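Local structure of response regulator (Vibrio cholerae O1 biovar El Tor, 7KPO) at residues Gly28-Lys31 and Phe32-Ala35; Leu50-Arg53 and Thr54-Tyr58; Tyr58-Ile61 and Glu62-Pro65; Leu77-Ile80 and Leu81-Lys85. The protein probably binds DNA, being the DNA-binding domain of the sensor histidine kinase ChiS. All blocks are in the same frame, centred on the assembly; numbering follows the deposited sequence. Where two conformers were deposited one is given.

Contact 1 (Gly28-Lys31 and Phe32-Ala35); sequences GQSK and FTFA
Ser30 meets Thr33 in a local contact at the N-terminal end of helix 31-38, just after the loop that follows helix 2-27. The hydroxyl OG of Ser30 lies 3.0 Å from Thr33 OG1, and the two are hydrogen-bonded. With chi1 at 63°, Ser30 OG sits between its own backbone N and carbonyl carbon, turned to the first turn of the helix. Ser30 is the N-cap residue, and its OG also comes 3.0 Å from the backbone N of Thr33.

A water ties the loop to the same threonine. It donates to Gln29 OE1 and accepts from the backbone N of Ser30. It is also hydrogen-bonded to Thr33 OG1, at 2.6 Å. Three groups, from the loop and the first turn of the helix, therefore hold it. Beside the water-linked groups, the aliphatic part of Gln29 crosses Thr33 at a slant. Gln29 CB is 3.8 Å from Thr33 CG2, and the bend at chi2 (-75°) brings OE1 back over the same methyl.

Ordinary helix bonds start at once. The backbone N of Phe34 donates to Ser30 O at 3.0 Å, and that of Ala35 to Lys31 O at 3.1 Å. The carbonyl of Ser30 has a second donor, Trp23 NE1 of helix 2-27. The ring of Phe32 has Ser30 OG at its edge, near its plane. Lys31 NZ makes a salt bridge with Asp56, while Phe34 packs inward on Leu20 and on Ile80 of helix 70-83.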
# COMPACT_ATOMS: atom_id res chain seq x y z
N GLY A 28 11.56 0.44 -12.90
CA GLY A 28 12.53 0.38 -14.01
C GLY A 28 13.63 1.42 -13.83
O GLY A 28 14.40 1.65 -14.78
N GLN A 29 13.68 2.04 -12.65
CA GLN A 29 14.70 3.08 -12.32
C GLN A 29 15.77 2.46 -11.40
O GLN A 29 15.53 1.38 -10.83
CB GLN A 29 14.05 4.28 -11.62
CG GLN A 29 12.91 4.94 -12.39
CD GLN A 29 13.32 5.80 -13.56
OE1 GLN A 29 14.47 5.81 -14.00
NE2 GLN A 29 12.37 6.55 -14.09
N SER A 30 16.91 3.13 -11.29
CA SER A 30 18.03 2.65 -10.44
C SER A 30 17.87 3.02 -8.97
O SER A 30 17.00 3.85 -8.62
CB SER A 30 19.30 3.25 -10.96
OG SER A 30 19.26 4.67 -10.82
N LYS A 31 18.72 2.42 -8.14
CA LYS A 31 18.84 2.77 -6.70
C LYS A 31 19.24 4.25 -6.63
O LYS A 31 18.68 5.00 -5.82
CB LYS A 31 19.89 1.89 -6.04
CG LYS A 31 20.33 2.32 -4.65
CD LYS A 31 21.46 1.48 -4.09
CE LYS A 31 22.73 1.58 -4.92
NZ LYS A 31 23.79 0.67 -4.43
N PHE A 32 20.17 4.64 -7.50
CA PHE A 32 20.62 6.05 -7.53
C PHE A 32 19.41 6.97 -7.69
O PHE A 32 19.36 7.99 -6.96
CB PHE A 32 21.59 6.30 -8.69
CG PHE A 32 21.92 7.75 -8.89
CD1 PHE A 32 21.11 8.56 -9.66
CD2 PHE A 32 23.03 8.31 -8.28
CE1 PHE A 32 21.40 9.91 -9.83
CE2 PHE A 32 23.33 9.65 -8.47
CZ PHE A 32 22.52 10.45 -9.24
N THR A 33 18.50 6.62 -8.62
CA THR A 33 17.29 7.43 -8.94
C THR A 33 16.35 7.45 -7.73
O THR A 33 15.73 8.50 -7.49
CB THR A 33 16.61 6.92 -10.22
OG1 THR A 33 17.56 7.15 -11.26
CG2 THR A 33 15.31 7.64 -10.52
N PHE A 34 16.19 6.32 -7.05
CA PHE A 34 15.35 6.35 -5.83
C PHE A 34 15.89 7.43 -4.87
O PHE A 34 15.10 8.24 -4.37
CB PHE A 34 15.33 4.98 -5.14
CG PHE A 34 15.02 5.11 -3.68
CD1 PHE A 34 13.77 5.53 -3.25
CD2 PHE A 34 16.01 4.89 -2.73
CE1 PHE A 34 13.51 5.70 -1.90
CE2 PHE A 34 15.74 5.05 -1.39
CZ PHE A 34 14.50 5.45 -0.97
N ALA A 35 17.21 7.44 -4.64
CA ALA A 35 17.82 8.40 -3.70
C ALA A 35 17.66 9.83 -4.20
O ALA A 35 17.26 10.70 -3.43
CB ALA A 35 19.31 8.07 -3.54
O HOH W 1 16.94 5.47 -13.12

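Contact 2 (Leu50-Arg53 and Thr54-Tyr58). With FMT (formic acid), chain H.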
# COMPACT_ATOMS: atom_id res chain seq x y z
N LEU A 50 29.52 8.57 -9.21
CA LEU A 50 28.40 8.96 -8.30
C LEU A 50 27.92 7.72 -7.55
O LEU A 50 27.66 6.70 -8.20
CB LEU A 50 27.24 9.59 -9.09
CG LEU A 50 27.52 10.93 -9.76
CD1 LEU A 50 26.27 11.46 -10.43
CD2 LEU A 50 28.05 11.95 -8.76
N GLN A 51 27.81 7.82 -6.22
CA GLN A 51 27.39 6.66 -5.40
C GLN A 51 26.47 7.12 -4.27
O GLN A 51 26.66 8.23 -3.75
CB GLN A 51 28.60 5.98 -4.75
CG GLN A 51 29.68 5.51 -5.72
CD GLN A 51 29.27 4.34 -6.58
OE1 GLN A 51 28.21 3.74 -6.40
NE2 GLN A 51 30.13 3.99 -7.52
N THR A 52 25.51 6.27 -3.91
CA THR A 52 24.62 6.51 -2.74
C THR A 52 25.37 5.88 -1.56
O THR A 52 24.93 4.88 -1.03
CB THR A 52 23.22 5.94 -3.01
OG1 THR A 52 23.36 4.56 -3.36
CG2 THR A 52 22.50 6.66 -4.12
N ARG A 53 26.49 6.50 -1.21
CA ARG A 53 27.46 5.97 -0.21
C ARG A 53 26.78 5.56 1.11
O ARG A 53 27.07 4.44 1.57
CB ARG A 53 28.57 6.98 0.03
CG ARG A 53 29.75 6.44 0.82
CD ARG A 53 30.82 7.49 1.00
NE ARG A 53 30.33 8.62 1.77
CZ ARG A 53 30.97 9.78 1.91
NH1 ARG A 53 30.43 10.74 2.64
NH2 ARG A 53 32.13 9.97 1.31
N THR A 54 25.97 6.43 1.70
CA THR A 54 25.37 6.07 3.01
C THR A 54 24.27 5.02 2.83
O THR A 54 24.25 4.05 3.61
CB THR A 54 24.89 7.32 3.75
OG1 THR A 54 25.99 8.23 3.79
CG2 THR A 54 24.42 7.00 5.15
N LEU A 55 23.38 5.21 1.86
CA LEU A 55 22.32 4.21 1.60
C LEU A 55 22.94 2.82 1.43
O LEU A 55 22.41 1.84 1.97
CB LEU A 55 21.56 4.62 0.34
CG LEU A 55 20.55 3.61 -0.20
CD1 LEU A 55 19.48 3.29 0.84
CD2 LEU A 55 19.92 4.13 -1.48
N ASP A 56 24.06 2.73 0.71
CA ASP A 56 24.69 1.42 0.42
C ASP A 56 25.05 0.70 1.72
O ASP A 56 25.03 -0.54 1.73
CB ASP A 56 25.91 1.59 -0.47
CG ASP A 56 25.59 2.06 -1.88
OD1 ASP A 56 24.39 2.12 -2.22
OD2 ASP A 56 26.54 2.33 -2.63
N LYS A 57 25.36 1.44 2.78
CA LYS A 57 25.76 0.81 4.07
C LYS A 57 24.58 0.04 4.68
O LYS A 57 24.82 -0.88 5.47
CB LYS A 57 26.25 1.87 5.06
CG LYS A 57 27.52 2.60 4.64
CD LYS A 57 27.98 3.65 5.62
CE LYS A 57 29.24 4.34 5.15
NZ LYS A 57 29.71 5.35 6.13
N TYR A 58 23.35 0.40 4.31
CA TYR A 58 22.14 -0.22 4.90
C TYR A 58 21.77 -1.53 4.19
O TYR A 58 20.80 -2.16 4.62
CB TYR A 58 20.97 0.77 4.82
CG TYR A 58 21.05 1.89 5.83
CD1 TYR A 58 21.98 2.90 5.71
CD2 TYR A 58 20.18 1.93 6.90
CE1 TYR A 58 22.05 3.93 6.64
CE2 TYR A 58 20.23 2.94 7.84
CZ TYR A 58 21.18 3.94 7.72
OH TYR A 58 21.22 4.95 8.64
C FMT H . 23.23 10.48 3.71
O1 FMT H . 22.65 9.84 2.85
O2 FMT H . 24.54 10.68 3.77
O HOH W 2 25.98 3.59 -4.99
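Thr52 grips Asp56 twice, once through its backbone and once through its side chain, and Thr52 is itself the centre of an inverse gamma turn. The backbone N of Asp56 donates to Thr52 O at 2.9 Å. Thr52 OG1 donates to Asp56 OD1, also at 2.9 Å. This second bond reaches the oxygen from above the carboxylate, 45° out of its plane. The two side chains cross at about a right angle.

The torsions set this up. Thr52 OG1 lies between its backbone N and carbonyl carbon (chi1 54°). Asp56 CG is anti to its own carbonyl carbon (chi1 -67°), which folds the carboxylate back toward Thr52.

A water bridges the other carboxylate oxygen to the strand end. It donates to Asp56 OD2 and to Gln51 OE1, the latter at 2.6 Å, and accepts from the backbone N of Thr52. Asp56 OD1 has a stronger partner in Lys31 NZ, with which it forms a salt bridge, so both carboxylate oxygens are engaged. Leu55 CD2 packs against the Thr52 side chain, 4.1 Å from Thr52 CB. Away from these, Thr54 OG1 donates to a bound formic acid at FMT O2, 2.8 Å off. That molecule probably came from the crystallisation liquor.

The contact is the junction where strand 49-51 of the two-stranded antiparallel sheet passes into the short helix 53-57. Thr52 and Leu55 pack on helix 31-38, Thr54 touches Tyr44 of the partner strand, and Leu55 also reaches Met16 of helix 2-27.

Contact 3 (Tyr58-Ile61 and Glu62-Pro65)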
# COMPACT_ATOMS: atom_id res chain seq x y z
N TYR A 58 23.35 0.40 4.31
CA TYR A 58 22.14 -0.22 4.90
C TYR A 58 21.77 -1.53 4.19
O TYR A 58 20.80 -2.16 4.62
CB TYR A 58 20.97 0.77 4.82
CG TYR A 58 21.05 1.89 5.83
CD1 TYR A 58 21.98 2.90 5.71
CD2 TYR A 58 20.18 1.93 6.90
CE1 TYR A 58 22.05 3.93 6.64
CE2 TYR A 58 20.23 2.94 7.84
CZ TYR A 58 21.18 3.94 7.72
OH TYR A 58 21.22 4.95 8.64
N LEU A 59 22.57 -1.95 3.21
CA LEU A 59 22.19 -3.14 2.40
C LEU A 59 22.93 -4.39 2.87
O LEU A 59 22.68 -5.45 2.30
CB LEU A 59 22.44 -2.82 0.92
CG LEU A 59 21.78 -1.53 0.42
CD1 LEU A 59 22.04 -1.34 -1.07
CD2 LEU A 59 20.29 -1.52 0.71
N ARG A 60 23.79 -4.26 3.89
CA ARG A 60 24.53 -5.41 4.46
C ARG A 60 24.60 -5.21 5.97
O ARG A 60 24.88 -4.08 6.42
CB ARG A 60 25.96 -5.52 3.89
CG ARG A 60 26.01 -5.76 2.39
CD ARG A 60 27.40 -5.87 1.79
NE ARG A 60 28.15 -7.08 2.16
CZ ARG A 60 29.26 -7.12 2.91
NH1 ARG A 60 29.80 -6.02 3.39
NH2 ARG A 60 29.83 -8.29 3.15
N ILE A 61 24.41 -6.27 6.73
CA ILE A 61 24.48 -6.13 8.21
C ILE A 61 25.90 -5.70 8.62
O ILE A 61 26.02 -4.95 9.60
CB ILE A 61 24.02 -7.43 8.90
CG1 ILE A 61 23.72 -7.21 10.39
CG2 ILE A 61 25.02 -8.56 8.70
CD1 ILE A 61 22.61 -6.22 10.66
N GLU A 62 26.93 -6.11 7.87
CA GLU A 62 28.34 -5.79 8.23
C GLU A 62 28.63 -4.29 8.16
O GLU A 62 29.54 -3.83 8.87
CB GLU A 62 29.32 -6.49 7.29
CG GLU A 62 29.34 -8.01 7.41
CD GLU A 62 28.26 -8.80 6.69
OE1 GLU A 62 27.40 -8.18 6.04
OE2 GLU A 62 28.33 -10.04 6.75
N THR A 63 27.89 -3.56 7.32
CA THR A 63 28.18 -2.11 7.10
C THR A 63 27.10 -1.22 7.72
O THR A 63 27.29 0.01 7.71
CB THR A 63 28.30 -1.83 5.60
OG1 THR A 63 27.11 -2.28 4.95
CG2 THR A 63 29.50 -2.52 4.98
N LEU A 64 26.02 -1.79 8.25
CA LEU A 64 24.93 -0.96 8.80
C LEU A 64 25.51 -0.04 9.87
O LEU A 64 26.21 -0.50 10.77
CB LEU A 64 23.86 -1.88 9.39
CG LEU A 64 22.64 -1.16 9.96
CD1 LEU A 64 21.84 -0.49 8.85
CD2 LEU A 64 21.77 -2.13 10.73
N PRO A 65 25.25 1.29 9.82
CA PRO A 65 25.80 2.19 10.82
C PRO A 65 25.45 1.83 12.27
O PRO A 65 24.41 1.23 12.52
CB PRO A 65 25.19 3.55 10.45
CG PRO A 65 24.96 3.44 8.96
CD PRO A 65 24.51 2.01 8.77
O HOH W 3 27.58 -2.79 11.04
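Pro65 lies over one face of the Tyr58 ring, and the two side chains cross at about a right angle. Pro65 CD is 4.0 Å from the ring centroid, 21° off the normal, which makes a CH-pi contact displaced toward the rim. Leu64 also crosses Tyr58 at about a right angle. Its CD1 meets Tyr58 CD2 at 3.5 Å, and its other methyl, CD2, faces Ile61 CD1.

On the outer side Arg60 and Glu62 are stacked flat. Their guanidinium and carboxylate planes are only 7° apart, with Glu62 OE1 over the centre of the guanidinium. The bend at Glu62 chi2 (81°) turns the carboxylate back over it. Thr63 CG2 comes to the guanidinium's edge, while Thr63 OG1 bonds to Lys57 O.

Arg60 O accepts from Thr63 N at 3.2 Å, and more weakly from Leu64 N, closing the turn between helix 53-57 and helix 70-83. The Tyr58 ring also meets Trp41 edge-to-face and touches Leu12 of helix 2-27, and Tyr58 OH bonds to Arg69 N.

The salt bridge is long, 3.8 Å from Arg60 NH2 to Glu62 OE1, and no N-H points at the oxygen. The attraction is thus probably one of charge and flat stacking, whereas the Tyr58 ring is packed by apolar and CH-pi contacts.

Contact 4 (Leu77-Ile80 and Leu81-Lys85); sequences LDYI and LEHCK. With SO4 (sulfate ion), chain D.
His83 reaches back one helical turn to Tyr79, and its side chain can be followed outward. CB lies 3.7 Å from Tyr79 O. CG, anti to the carbonyl carbon (chi1 -67°), heads toward the tyrosine. CD2 is in close touch with the backbone, 3.1 Å from Tyr79 O, which lies in plane at the edge of the imidazole. The same CD2 sits over the centre of the Tyr79 ring. NE2 goes on to meet Tyr79 CE2 at 3.4 Å, and CE1 comes near the hydroxyl. The two ring planes are 35° apart with centroids 4.2 Å apart, so the pair is oblique. Tyr79 meets it because its CG is anti to the backbone N (chi1 -177°), carrying the ring along the helix.

These residues form the last turns of helix 70-83. Leu81 N donates to Leu77 O, and His83 N to Tyr79 O. The run closes with Cys84 N on Ile80 O at 2.8 Å, although Cys84 has already left helical geometry. Ile80 and Cys84 face helix 2-27.

Lys85 curls back at chi2, and its NZ bonds to Leu81 O at 3.2 Å. NZ also donates to a bound sulfate, to SO4 O3 at 2.7 Å and to SO4 O1. The same ion is gripped by Arg91 and by Arg91 and Arg98 of the second subunit. The sulfate is probably from the crystallisation liquor. Its charge would balance the basic groups gathered between the subunits.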
# COMPACT_ATOMS: atom_id res chain seq x y z
N LEU A 77 10.84 3.04 2.76
CA LEU A 77 9.85 1.98 2.49
C LEU A 77 8.53 2.63 2.04
O LEU A 77 7.94 2.17 1.05
CB LEU A 77 9.63 1.12 3.74
CG LEU A 77 10.88 0.49 4.37
CD1 LEU A 77 10.50 -0.34 5.59
CD2 LEU A 77 11.63 -0.37 3.38
N ASP A 78 8.11 3.70 2.71
CA ASP A 78 6.84 4.39 2.36
C ASP A 78 6.93 5.00 0.96
O ASP A 78 5.96 4.89 0.20
CB ASP A 78 6.50 5.47 3.39
CG ASP A 78 6.09 4.94 4.75
OD1 ASP A 78 5.82 3.73 4.85
OD2 ASP A 78 6.06 5.74 5.70
N TYR A 79 8.07 5.61 0.62
CA TYR A 79 8.24 6.25 -0.71
C TYR A 79 8.14 5.19 -1.81
O TYR A 79 7.43 5.38 -2.82
CB TYR A 79 9.58 6.97 -0.79
CG TYR A 79 9.79 7.70 -2.09
CD1 TYR A 79 10.30 7.04 -3.20
CD2 TYR A 79 9.47 9.04 -2.22
CE1 TYR A 79 10.49 7.70 -4.40
CE2 TYR A 79 9.65 9.71 -3.42
CZ TYR A 79 10.17 9.04 -4.51
OH TYR A 79 10.36 9.69 -5.69
N ILE A 80 8.85 4.09 -1.62
CA ILE A 80 8.85 2.99 -2.63
C ILE A 80 7.44 2.42 -2.77
O ILE A 80 6.99 2.23 -3.91
CB ILE A 80 9.94 1.96 -2.27
CG1 ILE A 80 11.31 2.60 -2.49
CG2 ILE A 80 9.76 0.68 -3.07
CD1 ILE A 80 12.48 1.83 -1.92
N LEU A 81 6.74 2.20 -1.66
CA LEU A 81 5.36 1.64 -1.73
C LEU A 81 4.39 2.68 -2.34
O LEU A 81 3.43 2.27 -3.02
CB LEU A 81 4.93 1.17 -0.34
CG LEU A 81 5.65 -0.06 0.20
CD1 LEU A 81 5.32 -0.30 1.67
CD2 LEU A 81 5.32 -1.30 -0.63
N GLU A 82 4.66 3.97 -2.14
CA GLU A 82 3.81 5.05 -2.70
C GLU A 82 3.92 5.06 -4.23
O GLU A 82 2.89 5.28 -4.90
CB GLU A 82 4.26 6.41 -2.15
CG GLU A 82 3.48 7.60 -2.69
CD GLU A 82 2.02 7.66 -2.29
OE1 GLU A 82 1.66 7.06 -1.26
OE2 GLU A 82 1.24 8.29 -3.02
N HIS A 83 5.12 4.82 -4.75
CA HIS A 83 5.38 4.91 -6.21
C HIS A 83 5.33 3.56 -6.94
O HIS A 83 5.22 3.59 -8.17
CB HIS A 83 6.73 5.62 -6.42
CG HIS A 83 6.68 7.05 -6.01
ND1 HIS A 83 6.24 8.04 -6.87
CD2 HIS A 83 6.97 7.66 -4.84
CE1 HIS A 83 6.28 9.20 -6.25
NE2 HIS A 83 6.72 9.00 -5.01
N CYS A 84 5.38 2.46 -6.21
CA CYS A 84 5.37 1.10 -6.81
C CYS A 84 4.18 0.33 -6.22
O CYS A 84 4.23 -0.01 -5.03
CB CYS A 84 6.70 0.40 -6.56
SG CYS A 84 8.12 1.34 -7.18
N LYS A 85 3.16 0.07 -7.04
CA LYS A 85 1.90 -0.51 -6.54
C LYS A 85 1.72 -2.00 -6.86
O LYS A 85 0.91 -2.62 -6.17
CB LYS A 85 0.73 0.26 -7.15
CG LYS A 85 0.66 1.73 -6.77
CD LYS A 85 0.62 1.93 -5.28
CE LYS A 85 0.31 3.35 -4.86
NZ LYS A 85 0.47 3.51 -3.40
S SO4 D . -0.98 1.30 -1.15
O1 SO4 D . 0.42 1.57 -0.96
O2 SO4 D . -1.22 -0.13 -1.06
O3 SO4 D . -1.39 1.76 -2.45
O4 SO4 D . -1.73 1.98 -0.13

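All four contacts are local, yet they differ in character. Contacts 1 and 2 both sit at helix starts and combine a hydroxyl bond with a bridging water; Ser30 is the N-cap in contact 1. They meet directly through the salt bridge from Lys31 to Asp56. Contact 3 shares Tyr58 with contact 2. It is a turn with one buried aromatic side and one exposed charged side. Contact 4 is a helix end and lies across the chain's centre from contact 3. It touches contact 1 where Phe34 meets Tyr79 and Ile80. Each contact combines buried and exposed residues. Helix 2-27 packs against all of them. Among the four, the second subunit reaches contact 4 alone.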